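Local coordinates for protein LYND (Lyngbya aestuarii, PDB 4V1T) that probably catalyses the ATP-dependent cyclodehydration of peptide substrates through a YcaO domain, binding ADP and magnesium there and zinc at a four-cysteine site, at residues W497-Q502 and T715-Q720; G447-H452 and T503-P508; R323-L328 and W493-S498; T509-Y514 and R523-D528; E539-Q544 and N728-T733. All coordinates share one frame; numbering follows the deposited sequence.

Contact 1. Residues W497-Q502 and T715-Q720; sequences WSLTEQ and TLVIDQ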
# COMPACT_ATOMS: atom_id res chain seq x y z
N TRP B 497 23.12 30.48 -5.51
CA TRP B 497 24.50 30.04 -5.37
C TRP B 497 25.09 29.69 -6.73
O TRP B 497 24.60 28.81 -7.42
CB TRP B 497 24.60 28.84 -4.43
CG TRP B 497 26.03 28.50 -4.07
CD1 TRP B 497 26.76 27.45 -4.53
CD2 TRP B 497 26.89 29.23 -3.19
NE1 TRP B 497 28.03 27.49 -3.99
CE2 TRP B 497 28.13 28.58 -3.17
CE3 TRP B 497 26.72 30.39 -2.42
CZ2 TRP B 497 29.20 29.03 -2.40
CZ3 TRP B 497 27.79 30.85 -1.66
CH2 TRP B 497 29.01 30.17 -1.66
N SER B 498 26.16 30.40 -7.10
CA SER B 498 26.91 30.08 -8.30
C SER B 498 27.92 29.00 -7.98
O SER B 498 28.80 29.20 -7.16
CB SER B 498 27.64 31.32 -8.85
OG SER B 498 28.38 30.99 -10.01
N LEU B 499 27.77 27.85 -8.63
CA LEU B 499 28.67 26.72 -8.40
C LEU B 499 30.00 26.91 -9.14
O LEU B 499 31.01 26.31 -8.79
CB LEU B 499 28.00 25.41 -8.83
CG LEU B 499 26.94 24.89 -7.86
CD1 LEU B 499 26.04 23.86 -8.52
CD2 LEU B 499 27.59 24.29 -6.62
N THR B 500 29.98 27.76 -10.16
CA THR B 500 31.18 28.01 -10.96
C THR B 500 32.11 28.95 -10.22
O THR B 500 33.30 28.70 -10.15
CB THR B 500 30.84 28.62 -12.33
OG1 THR B 500 30.44 29.98 -12.16
CG2 THR B 500 29.72 27.85 -13.01
N GLU B 501 31.56 30.04 -9.69
CA GLU B 501 32.35 31.06 -8.99
C GLU B 501 32.32 30.86 -7.47
O GLU B 501 33.03 31.54 -6.74
CB GLU B 501 31.86 32.46 -9.37
CG GLU B 501 31.89 32.74 -10.87
CD GLU B 501 31.59 34.20 -11.22
OE1 GLU B 501 31.63 35.06 -10.32
OE2 GLU B 501 31.31 34.48 -12.40
N GLN B 502 31.50 29.92 -7.02
CA GLN B 502 31.36 29.61 -5.59
C GLN B 502 31.07 30.88 -4.78
O GLN B 502 31.78 31.22 -3.84
CB GLN B 502 32.61 28.89 -5.09
CG GLN B 502 32.31 27.73 -4.15
CD GLN B 502 31.70 26.52 -4.86
OE1 GLN B 502 32.04 26.23 -6.01
NE2 GLN B 502 30.80 25.81 -4.18
N THR B 715 26.50 28.29 -13.87
CA THR B 715 25.41 27.47 -13.33
C THR B 715 25.04 27.89 -11.91
O THR B 715 25.86 27.80 -11.00
CB THR B 715 25.77 25.97 -13.34
OG1 THR B 715 26.43 25.63 -12.12
CG2 THR B 715 26.65 25.62 -14.51
N LEU B 716 23.81 28.36 -11.73
CA LEU B 716 23.33 28.81 -10.44
C LEU B 716 22.38 27.80 -9.82
O LEU B 716 21.83 26.95 -10.52
CB LEU B 716 22.60 30.16 -10.57
CG LEU B 716 23.42 31.37 -11.02
CD1 LEU B 716 22.52 32.57 -11.24
CD2 LEU B 716 24.52 31.70 -10.02
N VAL B 717 22.17 27.90 -8.51
CA VAL B 717 21.23 27.05 -7.80
C VAL B 717 20.45 27.84 -6.76
O VAL B 717 21.03 28.60 -5.99
CB VAL B 717 21.93 25.89 -7.08
CG1 VAL B 717 20.90 24.92 -6.52
CG2 VAL B 717 22.89 25.17 -8.01
N ILE B 718 19.13 27.64 -6.74
CA ILE B 718 18.30 28.12 -5.64
C ILE B 718 17.65 26.94 -4.93
O ILE B 718 16.88 26.18 -5.51
CB ILE B 718 17.24 29.15 -6.11
CG1 ILE B 718 16.31 29.54 -4.95
CG2 ILE B 718 16.46 28.65 -7.31
CD1 ILE B 718 17.02 30.22 -3.78
N ASP B 719 17.99 26.78 -3.66
CA ASP B 719 17.44 25.71 -2.86
C ASP B 719 16.01 26.06 -2.44
O ASP B 719 15.80 26.99 -1.66
CB ASP B 719 18.33 25.44 -1.64
CG ASP B 719 17.82 24.27 -0.79
OD1 ASP B 719 17.06 23.43 -1.33
OD2 ASP B 719 18.18 24.19 0.41
N GLN B 720 15.05 25.31 -2.96
CA GLN B 720 13.65 25.51 -2.64
C GLN B 720 13.16 24.53 -1.57
O GLN B 720 11.96 24.45 -1.31
CB GLN B 720 12.80 25.34 -3.91
CG GLN B 720 13.14 26.30 -5.03
CD GLN B 720 12.31 26.05 -6.27
OE1 GLN B 720 12.00 24.90 -6.60
NE2 GLN B 720 11.96 27.12 -6.98
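Two backbone bonds pair the end of strand 491-498 with strand 716-719, and a third follows just past their ends. W497 and V717 make an antiparallel hydrogen-bonded pair. W497 N meets V717 O at 2.9 Å within the carbonyl plane, whereas V717 N approaches W497 O, at 2.8 Å, from 28° above its plane. Farther on, L499 N lies 3.0 Å from T715 O, nearly along the C=O axis. S498 and L716 share one face, where S498 CB presses on L716 CD2 at a tight 3.4 Å. L499 CD1 crosses obliquely onto V717 CG2, equally snug at 3.4 Å. With OG anti to the backbone N (chi1 179°), S498 takes a bond from T500 OG1 and a weak one from E501 N, and also bonds E714. An alanine at S498 would probably loosen the turn, because the hydroxyl gathering these three groups would be gone. Around the pair, strand 728-733 bonds to strand 716-719, strand 503-508 packs K505 and L507 on L716, and helix 697-710 lays V705 on L499, T500 and T715.

Contact 2. Residues G447-H452 and T503-P508; sequences GDLAIH and THKYLP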
# COMPACT_ATOMS: atom_id res chain seq x y z
N GLY B 447 24.74 45.77 -8.91
CA GLY B 447 25.78 45.83 -9.92
C GLY B 447 25.97 44.54 -10.69
O GLY B 447 25.11 44.14 -11.47
N ASP B 448 27.11 43.88 -10.45
CA ASP B 448 27.54 42.74 -11.26
C ASP B 448 27.16 41.38 -10.66
O ASP B 448 27.15 40.37 -11.37
CB ASP B 448 29.05 42.79 -11.47
CG ASP B 448 29.44 43.74 -12.59
OD1 ASP B 448 28.76 43.75 -13.64
OD2 ASP B 448 30.43 44.49 -12.43
N LEU B 449 26.84 41.35 -9.38
CA LEU B 449 26.30 40.14 -8.78
C LEU B 449 24.90 39.85 -9.32
O LEU B 449 24.43 38.72 -9.30
CB LEU B 449 26.26 40.26 -7.26
CG LEU B 449 27.61 40.44 -6.56
CD1 LEU B 449 27.36 40.69 -5.08
CD2 LEU B 449 28.49 39.22 -6.76
N ALA B 450 24.24 40.91 -9.79
CA ALA B 450 22.91 40.80 -10.36
C ALA B 450 22.94 40.19 -11.74
O ALA B 450 23.86 40.44 -12.51
CB ALA B 450 22.26 42.17 -10.42
N ILE B 451 21.93 39.37 -12.04
CA ILE B 451 21.73 38.80 -13.37
C ILE B 451 20.44 39.34 -13.97
O ILE B 451 19.35 39.15 -13.42
CB ILE B 451 21.71 37.26 -13.30
CG1 ILE B 451 23.14 36.76 -13.08
CG2 ILE B 451 21.15 36.66 -14.58
CD1 ILE B 451 23.23 35.40 -12.46
N HIS B 452 20.57 40.04 -15.09
CA HIS B 452 19.42 40.62 -15.77
C HIS B 452 18.48 39.49 -16.19
O HIS B 452 18.93 38.49 -16.74
CB HIS B 452 19.87 41.43 -16.98
CG HIS B 452 18.86 42.42 -17.46
ND1 HIS B 452 17.71 42.06 -18.13
CD2 HIS B 452 18.82 43.77 -17.37
CE1 HIS B 452 17.01 43.13 -18.43
NE2 HIS B 452 17.66 44.19 -17.98
N THR B 503 30.00 31.57 -5.16
CA THR B 503 29.55 32.77 -4.46
C THR B 503 28.08 33.02 -4.76
O THR B 503 27.47 32.31 -5.54
CB THR B 503 30.37 34.00 -4.87
OG1 THR B 503 30.01 35.11 -4.04
CG2 THR B 503 30.14 34.35 -6.33
N HIS B 504 27.52 34.06 -4.14
CA HIS B 504 26.11 34.38 -4.34
C HIS B 504 25.92 35.37 -5.48
O HIS B 504 26.59 36.38 -5.54
CB HIS B 504 25.50 34.96 -3.06
CG HIS B 504 25.23 33.94 -2.00
ND1 HIS B 504 24.23 33.00 -2.11
CD2 HIS B 504 25.81 33.72 -0.80
CE1 HIS B 504 24.21 32.24 -1.03
NE2 HIS B 504 25.17 32.65 -0.22
N LYS B 505 25.02 35.03 -6.39
CA LYS B 505 24.53 35.97 -7.39
C LYS B 505 23.08 36.29 -7.07
O LYS B 505 22.57 35.86 -6.03
CB LYS B 505 24.67 35.39 -8.79
CG LYS B 505 26.10 35.04 -9.21
CD LYS B 505 27.01 36.25 -9.21
CE LYS B 505 28.33 35.95 -9.92
NZ LYS B 505 28.28 36.32 -11.36
N TYR B 506 22.43 37.06 -7.94
CA TYR B 506 21.04 37.47 -7.71
C TYR B 506 20.20 37.43 -8.98
O TYR B 506 20.59 37.97 -10.02
CB TYR B 506 21.00 38.88 -7.13
CG TYR B 506 21.50 38.97 -5.72
CD1 TYR B 506 20.67 38.69 -4.65
CD2 TYR B 506 22.81 39.34 -5.46
CE1 TYR B 506 21.13 38.77 -3.34
CE2 TYR B 506 23.28 39.43 -4.16
CZ TYR B 506 22.44 39.14 -3.11
OH TYR B 506 22.93 39.23 -1.82
N LEU B 507 19.05 36.78 -8.87
CA LEU B 507 18.02 36.81 -9.90
C LEU B 507 16.76 37.43 -9.32
O LEU B 507 16.55 37.36 -8.11
CB LEU B 507 17.71 35.40 -10.42
CG LEU B 507 18.66 34.82 -11.47
CD1 LEU B 507 19.82 34.15 -10.78
CD2 LEU B 507 17.95 33.83 -12.36
N PRO B 508 15.91 38.01 -10.19
CA PRO B 508 14.61 38.46 -9.67
C PRO B 508 13.83 37.30 -9.05
O PRO B 508 13.82 36.20 -9.59
CB PRO B 508 13.91 39.06 -10.90
CG PRO B 508 14.69 38.60 -12.09
CD PRO B 508 16.08 38.33 -11.62
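Y506 O accepts one bond across this contact, from I451 N at 2.8 Å, and the donor sits nearly along the C=O axis. The same residue gives its amide back to the loop: Y506 N reaches L449 O at 2.9 Å, from 36° above that carbonyl's plane. The two bonds make a single bridge between A450 and Y506, so the loop 447-452 borders strand 503-508 only briefly, while K505 and L507 bond on to strand 491-498. Side chains fill in around the bridge. L449 CB lies at the edge of the Y506 ring, in its plane, 4.0 Å from CD2. K505, bent at chi2 (-61°), lays its alkyl chain over the L449 carbonyl, with CB 3.4 Å from L449 O, and crosses the L449 side chain at about a right angle. I451, running alongside L507, touches it CD1 to CD1 at 4.0 Å. Chemically, backbone amides supply the polar hold and hydrocarbon the rest; even lysine contributes methylenes here, its ammonium having weak, long ion pairs with E501 and E714.

Contact 3. Residues R323-L328 and W493-S498; sequences RGFEPL and WTPVWS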
# COMPACT_ATOMS: atom_id res chain seq x y z
N ARG B 323 18.66 31.04 5.45
CA ARG B 323 19.35 29.98 4.71
C ARG B 323 19.74 30.39 3.29
O ARG B 323 20.75 29.93 2.76
CB ARG B 323 18.46 28.74 4.64
CG ARG B 323 19.13 27.53 4.00
CD ARG B 323 18.13 26.40 3.82
NE ARG B 323 17.33 26.57 2.61
CZ ARG B 323 16.23 25.88 2.34
NH1 ARG B 323 15.77 24.98 3.19
NH2 ARG B 323 15.58 26.10 1.21
N GLY B 324 18.94 31.25 2.67
CA GLY B 324 19.21 31.70 1.31
C GLY B 324 20.54 32.43 1.16
O GLY B 324 21.24 32.28 0.16
N PHE B 325 20.90 33.21 2.18
CA PHE B 325 22.13 33.99 2.14
C PHE B 325 23.31 33.24 2.75
O PHE B 325 24.40 33.80 2.87
CB PHE B 325 21.92 35.33 2.85
CG PHE B 325 20.99 36.25 2.12
CD1 PHE B 325 19.62 36.15 2.31
CD2 PHE B 325 21.47 37.20 1.25
CE1 PHE B 325 18.75 36.99 1.64
CE2 PHE B 325 20.61 38.04 0.57
CZ PHE B 325 19.24 37.93 0.77
N GLU B 326 23.09 31.99 3.13
CA GLU B 326 24.17 31.12 3.60
C GLU B 326 24.75 30.36 2.40
O GLU B 326 24.03 30.07 1.45
CB GLU B 326 23.65 30.15 4.65
CG GLU B 326 23.23 30.81 5.96
CD GLU B 326 22.63 29.82 6.95
OE1 GLU B 326 22.26 28.69 6.53
OE2 GLU B 326 22.53 30.18 8.14
N PRO B 327 26.05 30.06 2.43
CA PRO B 327 26.62 29.31 1.30
C PRO B 327 26.10 27.88 1.20
O PRO B 327 25.46 27.40 2.14
CB PRO B 327 28.13 29.34 1.59
CG PRO B 327 28.23 29.55 3.06
CD PRO B 327 27.07 30.41 3.43
N LEU B 328 26.39 27.21 0.09
CA LEU B 328 25.87 25.87 -0.17
C LEU B 328 26.83 24.75 0.25
O LEU B 328 27.94 24.65 -0.27
CB LEU B 328 25.56 25.71 -1.66
CG LEU B 328 24.17 25.17 -2.01
CD1 LEU B 328 23.08 26.14 -1.58
CD2 LEU B 328 24.10 24.92 -3.50
N TRP B 493 15.14 40.76 -5.29
CA TRP B 493 16.10 39.80 -5.83
C TRP B 493 16.30 38.66 -4.84
O TRP B 493 16.28 38.88 -3.63
CB TRP B 493 17.44 40.46 -6.13
CG TRP B 493 17.39 41.60 -7.10
CD1 TRP B 493 17.03 42.89 -6.83
CD2 TRP B 493 17.75 41.57 -8.49
NE1 TRP B 493 17.14 43.66 -7.97
CE2 TRP B 493 17.57 42.87 -9.00
CE3 TRP B 493 18.20 40.57 -9.35
CZ2 TRP B 493 17.83 43.19 -10.34
CZ3 TRP B 493 18.45 40.88 -10.67
CH2 TRP B 493 18.26 42.19 -11.15
N THR B 494 16.46 37.45 -5.36
CA THR B 494 16.70 36.28 -4.53
C THR B 494 18.13 35.80 -4.71
O THR B 494 18.58 35.63 -5.84
CB THR B 494 15.71 35.14 -4.87
OG1 THR B 494 14.44 35.43 -4.28
CG2 THR B 494 16.21 33.80 -4.34
N PRO B 495 18.86 35.58 -3.60
CA PRO B 495 20.22 35.07 -3.72
C PRO B 495 20.25 33.66 -4.27
O PRO B 495 19.46 32.81 -3.85
CB PRO B 495 20.75 35.10 -2.28
CG PRO B 495 19.54 35.00 -1.44
CD PRO B 495 18.48 35.76 -2.18
N VAL B 496 21.16 33.42 -5.21
CA VAL B 496 21.35 32.11 -5.80
C VAL B 496 22.83 31.76 -5.72
O VAL B 496 23.70 32.64 -5.85
CB VAL B 496 20.88 32.06 -7.27
CG1 VAL B 496 19.39 32.37 -7.36
CG2 VAL B 496 21.67 33.03 -8.13
N TRP B 497 23.12 30.48 -5.51
CA TRP B 497 24.50 30.04 -5.37
C TRP B 497 25.09 29.69 -6.73
O TRP B 497 24.60 28.81 -7.42
CB TRP B 497 24.60 28.84 -4.43
CG TRP B 497 26.03 28.50 -4.07
CD1 TRP B 497 26.76 27.45 -4.53
CD2 TRP B 497 26.89 29.23 -3.19
NE1 TRP B 497 28.03 27.49 -3.99
CE2 TRP B 497 28.13 28.58 -3.17
CE3 TRP B 497 26.72 30.39 -2.42
CZ2 TRP B 497 29.20 29.03 -2.40
CZ3 TRP B 497 27.79 30.85 -1.66
CH2 TRP B 497 29.01 30.17 -1.66
N SER B 498 26.16 30.40 -7.10
CA SER B 498 26.91 30.08 -8.30
C SER B 498 27.92 29.00 -7.98
O SER B 498 28.80 29.20 -7.16
CB SER B 498 27.64 31.32 -8.85
OG SER B 498 28.38 30.99 -10.01
O HOH W 1 19.82 30.60 -2.01
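P495 opens the contact with its ring standing under F325. Its CG sits 3.6 Å from the centroid of the F325 ring, 8° off the normal, a CH-pi contact centred on the face. F325 starts out pointing away from the strand, and chi1 of -68°, with CG anti to the carbonyl carbon, brings the ring back over the proline. The carbonyl of P495 is linked to the loop by a water that donates both to P495 O, at 2.9 Å, and to G324 O, at 3.1 Å. This is a loop leaving helix 319-324 and lying across one face of the antiparallel sheet of the YcaO domain, while V496 points away from the loop and, like T494, packs against side chains of strand 716-719. At W497 the indole is the platform. CG stands anti to the backbone N, and L328 CB rests over the five-membered ring, 3.7 Å from its centroid. P327 covers the six-membered ring on the same face, its CB 3.5 Å from W497 CH2. The backbone C of Q502 lies toward the rim of the opposite face. An alanine at W497 would probably leave P327 and L328 without their supporting surface and loosen the loop here. L328 CD2 slides past the indole toward its root, 3.8 Å from W497 CD1, and H504 meets the same indole edge-to-face.

Contact 4. Residues T509-Y514 and R523-D528; sequences TALCYY and RFARGD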
# COMPACT_ATOMS: atom_id res chain seq x y z
N THR B 509 13.19 37.55 -7.91
CA THR B 509 12.42 36.54 -7.21
C THR B 509 11.35 35.96 -8.12
O THR B 509 10.98 34.79 -7.98
CB THR B 509 11.78 37.14 -5.94
OG1 THR B 509 12.79 37.74 -5.12
CG2 THR B 509 11.09 36.07 -5.12
N ALA B 510 10.87 36.76 -9.06
CA ALA B 510 9.81 36.34 -9.98
C ALA B 510 10.23 35.17 -10.86
O ALA B 510 9.38 34.43 -11.37
CB ALA B 510 9.37 37.52 -10.83
N LEU B 511 11.54 35.01 -11.06
CA LEU B 511 12.07 33.90 -11.86
C LEU B 511 12.33 32.64 -11.03
O LEU B 511 12.37 31.54 -11.58
CB LEU B 511 13.36 34.32 -12.55
CG LEU B 511 13.24 35.02 -13.91
CD1 LEU B 511 14.62 35.38 -14.41
CD2 LEU B 511 12.53 34.14 -14.93
N CYS B 512 12.53 32.82 -9.73
CA CYS B 512 13.00 31.74 -8.86
C CYS B 512 11.88 30.88 -8.27
O CYS B 512 12.14 29.77 -7.84
CB CYS B 512 13.83 32.34 -7.72
SG CYS B 512 15.31 33.22 -8.28
N TYR B 513 10.66 31.40 -8.24
CA TYR B 513 9.53 30.69 -7.65
C TYR B 513 8.27 30.85 -8.48
O TYR B 513 8.12 31.83 -9.21
CB TYR B 513 9.29 31.20 -6.24
CG TYR B 513 10.51 31.12 -5.36
CD1 TYR B 513 10.87 29.93 -4.73
CD2 TYR B 513 11.32 32.24 -5.16
CE1 TYR B 513 11.99 29.85 -3.93
CE2 TYR B 513 12.44 32.17 -4.36
CZ TYR B 513 12.77 30.97 -3.75
OH TYR B 513 13.88 30.89 -2.95
N TYR B 514 7.37 29.89 -8.36
CA TYR B 514 6.08 29.94 -9.04
C TYR B 514 5.18 30.99 -8.41
O TYR B 514 5.19 31.19 -7.19
CB TYR B 514 5.36 28.59 -8.98
CG TYR B 514 6.07 27.45 -9.67
CD1 TYR B 514 6.55 27.59 -10.96
CD2 TYR B 514 6.25 26.22 -9.03
CE1 TYR B 514 7.20 26.55 -11.59
CE2 TYR B 514 6.90 25.18 -9.65
CZ TYR B 514 7.37 25.35 -10.94
OH TYR B 514 8.00 24.30 -11.56
N ARG B 523 4.91 43.23 -15.06
CA ARG B 523 4.94 41.78 -15.06
C ARG B 523 5.97 41.29 -16.05
O ARG B 523 5.65 40.94 -17.18
CB ARG B 523 3.55 41.21 -15.39
CG ARG B 523 2.49 41.54 -14.35
CD ARG B 523 1.46 40.42 -14.22
NE ARG B 523 0.10 40.88 -14.50
CZ ARG B 523 -0.79 41.25 -13.59
NH1 ARG B 523 -0.50 41.22 -12.29
NH2 ARG B 523 -1.99 41.66 -13.98
N PHE B 524 7.23 41.25 -15.62
CA PHE B 524 8.35 41.00 -16.52
C PHE B 524 8.79 39.54 -16.56
O PHE B 524 9.75 39.21 -17.24
CB PHE B 524 9.55 41.88 -16.15
CG PHE B 524 10.04 41.66 -14.75
CD1 PHE B 524 10.90 40.61 -14.46
CD2 PHE B 524 9.64 42.50 -13.72
CE1 PHE B 524 11.35 40.41 -13.16
CE2 PHE B 524 10.09 42.30 -12.43
CZ PHE B 524 10.94 41.26 -12.15
N ALA B 525 8.09 38.68 -15.83
CA ALA B 525 8.43 37.26 -15.82
C ALA B 525 7.34 36.42 -15.17
O ALA B 525 6.60 36.90 -14.33
CB ALA B 525 9.75 37.05 -15.08
N ARG B 526 7.27 35.16 -15.60
CA ARG B 526 6.51 34.11 -14.91
C ARG B 526 7.47 32.96 -14.61
O ARG B 526 8.12 32.44 -15.53
CB ARG B 526 5.35 33.60 -15.77
CG ARG B 526 4.14 34.49 -15.77
CD ARG B 526 3.12 34.02 -16.80
NE ARG B 526 2.03 34.98 -16.93
CZ ARG B 526 1.02 34.85 -17.80
NH1 ARG B 526 0.97 33.81 -18.62
NH2 ARG B 526 0.07 35.78 -17.84
N GLY B 527 7.57 32.58 -13.35
CA GLY B 527 8.44 31.48 -12.96
C GLY B 527 8.07 30.20 -13.68
O GLY B 527 6.92 29.78 -13.66
N ASP B 528 9.05 29.60 -14.35
CA ASP B 528 8.82 28.36 -15.10
C ASP B 528 9.42 27.17 -14.36
O ASP B 528 10.10 27.33 -13.33
CB ASP B 528 9.37 28.47 -16.53
CG ASP B 528 10.86 28.75 -16.58
OD1 ASP B 528 11.62 28.26 -15.71
OD2 ASP B 528 11.29 29.46 -17.51
O HOH W 2 6.87 33.66 -10.47
O HOH W 3 11.75 30.87 -14.09
O HOH W 4 10.44 29.29 -11.24
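A510 CB is the main bump of the short, weakly bonded helix 509-512, and it pushes between two side chains of the 523-528 loop, 4.2 Å from F524 CE1 and 4.3 Å from A525 CB. The A525 methyl in turn meets the end of L511, whose CD2 lies 4.0 Å away. Beyond these, G527 slots into a hollow formed by A510, Y513 and Y514, its CA 3.8 Å from Y513 O; a side chain there would run into that carbonyl. The Y514 ring closes the hollow edge-on: G527 O lies at the ring's edge, near its plane, 3.5 Å from Y514 CD1. Three waters fill the polar gaps. One donates to A510 O and Y513 O and accepts from G527 N, while two others donate to L511 O and reach D528 N and D528 O respectively. The carboxylate of D528 is held by a salt bridge to K731. Thus small apolar groups give the fit in shape, and water relays the backbone polarity between segments that make no direct hydrogen bond.

Contact 5. Residues E539-Q544 and N728-T733; sequences EEAILQ and NVVKVT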
# COMPACT_ATOMS: atom_id res chain seq x y z
N GLU B 539 22.55 17.42 -4.02
CA GLU B 539 23.39 17.20 -5.20
C GLU B 539 22.68 16.30 -6.20
O GLU B 539 22.94 16.36 -7.40
CB GLU B 539 24.77 16.64 -4.82
CG GLU B 539 24.83 15.81 -3.55
CD GLU B 539 24.91 16.65 -2.28
OE1 GLU B 539 25.76 17.56 -2.22
OE2 GLU B 539 24.10 16.41 -1.36
N GLU B 540 21.78 15.46 -5.70
CA GLU B 540 20.96 14.61 -6.55
C GLU B 540 19.98 15.46 -7.33
O GLU B 540 19.77 15.27 -8.53
CB GLU B 540 20.20 13.59 -5.69
CG GLU B 540 19.90 12.27 -6.37
CD GLU B 540 19.22 11.29 -5.43
OE1 GLU B 540 19.92 10.64 -4.63
OE2 GLU B 540 17.97 11.20 -5.47
N ALA B 541 19.36 16.40 -6.64
CA ALA B 541 18.38 17.28 -7.25
C ALA B 541 19.04 18.24 -8.25
O ALA B 541 18.48 18.52 -9.31
CB ALA B 541 17.64 18.06 -6.17
N ILE B 542 20.22 18.74 -7.90
CA ILE B 542 20.97 19.63 -8.78
C ILE B 542 21.36 18.93 -10.08
O ILE B 542 21.23 19.50 -11.15
CB ILE B 542 22.24 20.16 -8.09
CG1 ILE B 542 21.85 21.12 -6.97
CG2 ILE B 542 23.14 20.88 -9.10
CD1 ILE B 542 23.02 21.54 -6.09
N LEU B 543 21.84 17.69 -9.97
CA LEU B 543 22.24 16.91 -11.13
C LEU B 543 21.07 16.75 -12.10
O LEU B 543 21.20 16.98 -13.30
CB LEU B 543 22.75 15.53 -10.71
CG LEU B 543 23.23 14.62 -11.85
CD1 LEU B 543 24.33 15.28 -12.66
CD2 LEU B 543 23.71 13.29 -11.29
N GLN B 544 19.92 16.34 -11.57
CA GLN B 544 18.75 16.15 -12.40
C GLN B 544 18.31 17.47 -13.02
O GLN B 544 17.95 17.51 -14.20
CB GLN B 544 17.61 15.54 -11.58
CG GLN B 544 16.38 15.18 -12.39
CD GLN B 544 16.66 14.11 -13.43
OE1 GLN B 544 17.03 12.98 -13.08
NE2 GLN B 544 16.49 14.45 -14.71
N ASN B 728 14.54 17.22 -0.83
CA ASN B 728 15.25 18.35 -1.41
C ASN B 728 14.67 18.73 -2.76
O ASN B 728 14.42 17.88 -3.60
CB ASN B 728 16.73 18.02 -1.56
CG ASN B 728 17.42 17.81 -0.22
OD1 ASN B 728 17.84 16.71 0.11
ND2 ASN B 728 17.54 18.89 0.55
N VAL B 729 14.45 20.03 -2.94
CA VAL B 729 14.00 20.57 -4.21
C VAL B 729 14.83 21.80 -4.56
O VAL B 729 15.05 22.67 -3.71
CB VAL B 729 12.51 20.95 -4.16
CG1 VAL B 729 12.04 21.48 -5.52
CG2 VAL B 729 11.67 19.76 -3.75
N VAL B 730 15.28 21.86 -5.81
CA VAL B 730 16.07 23.00 -6.29
C VAL B 730 15.59 23.48 -7.65
O VAL B 730 14.88 22.77 -8.36
CB VAL B 730 17.55 22.65 -6.43
CG1 VAL B 730 18.15 22.23 -5.10
CG2 VAL B 730 17.73 21.55 -7.47
N LYS B 731 16.00 24.69 -8.00
CA LYS B 731 15.92 25.15 -9.37
C LYS B 731 17.32 25.49 -9.82
O LYS B 731 17.97 26.35 -9.22
CB LYS B 731 14.99 26.36 -9.52
CG LYS B 731 14.94 26.92 -10.94
CD LYS B 731 13.88 28.00 -11.10
CE LYS B 731 13.68 28.38 -12.57
NZ LYS B 731 12.93 27.34 -13.33
N VAL B 732 17.79 24.79 -10.84
CA VAL B 732 19.08 25.07 -11.45
C VAL B 732 18.89 25.99 -12.65
O VAL B 732 18.04 25.72 -13.50
CB VAL B 732 19.77 23.78 -11.90
CG1 VAL B 732 21.18 24.08 -12.38
CG2 VAL B 732 19.79 22.76 -10.76
N THR B 733 19.70 27.04 -12.72
CA THR B 733 19.63 28.01 -13.80
C THR B 733 20.99 28.22 -14.43
O THR B 733 21.95 28.56 -13.73
CB THR B 733 19.10 29.37 -13.29
OG1 THR B 733 17.74 29.21 -12.89
CG2 THR B 733 19.17 30.44 -14.39
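V730 and V732 carry the tight part of this buried contact, each pressing one methyl into the backbone of the helix. V730 CG2, held in the crowded position between backbone N and carbonyl carbon, lies 3.6 Å from A541 O and 3.7 Å from A541 CB. V732, two residues along and on the same face of the strand, does likewise: its CG2, anti to the carbonyl carbon, lies 3.6 Å from I542 O. The small A541 lets the strand come close, and the axes of the two segments approach to 7.5 Å at an angle of 36°. This is helix-on-sheet packing in the YcaO domain, with helix 538-561 lying over one face of the antiparallel sheet to which strand 728-733 belongs. The residues alternate along the strand, so K731 points to the other face, where it is salt-bridged to D528. The remaining contacts are looser. I542 crosses both valines at about a right angle, with CG1 4.2 Å from V730 CG2 and CG2 4.2 Å from V732 CG2. At the partly exposed N728 end, A541 CB stands 4.1 Å from N728 O. The helix turns its other flank, with L543, to helix 697-710, while Q544 at the segment's end touches the bound ADP.

Contacts 1, 2, 3 and 5 all reach one antiparallel sheet, and contact 4 follows directly on strand 503-508. Contacts 1 and 3 share W497 and S498, with centres about 7 Å apart. L716 CD1 of contact 1 packs on I451 CD1 of contact 2 at 3.2 Å. Contact 1 leads to contact 5 through a probable backbone bond, L716 N to T733 O, at 2.7 Å. The D528 OD1 to K731 NZ salt bridge, 2.9 Å, ties contact 4 to contact 5. Contact 5 lies nearest the nucleotide: the A541 side chain is about 6 Å from ADP, against about 9 Å for Y514 in contact 4 and about 13 Å for V717 in contact 1.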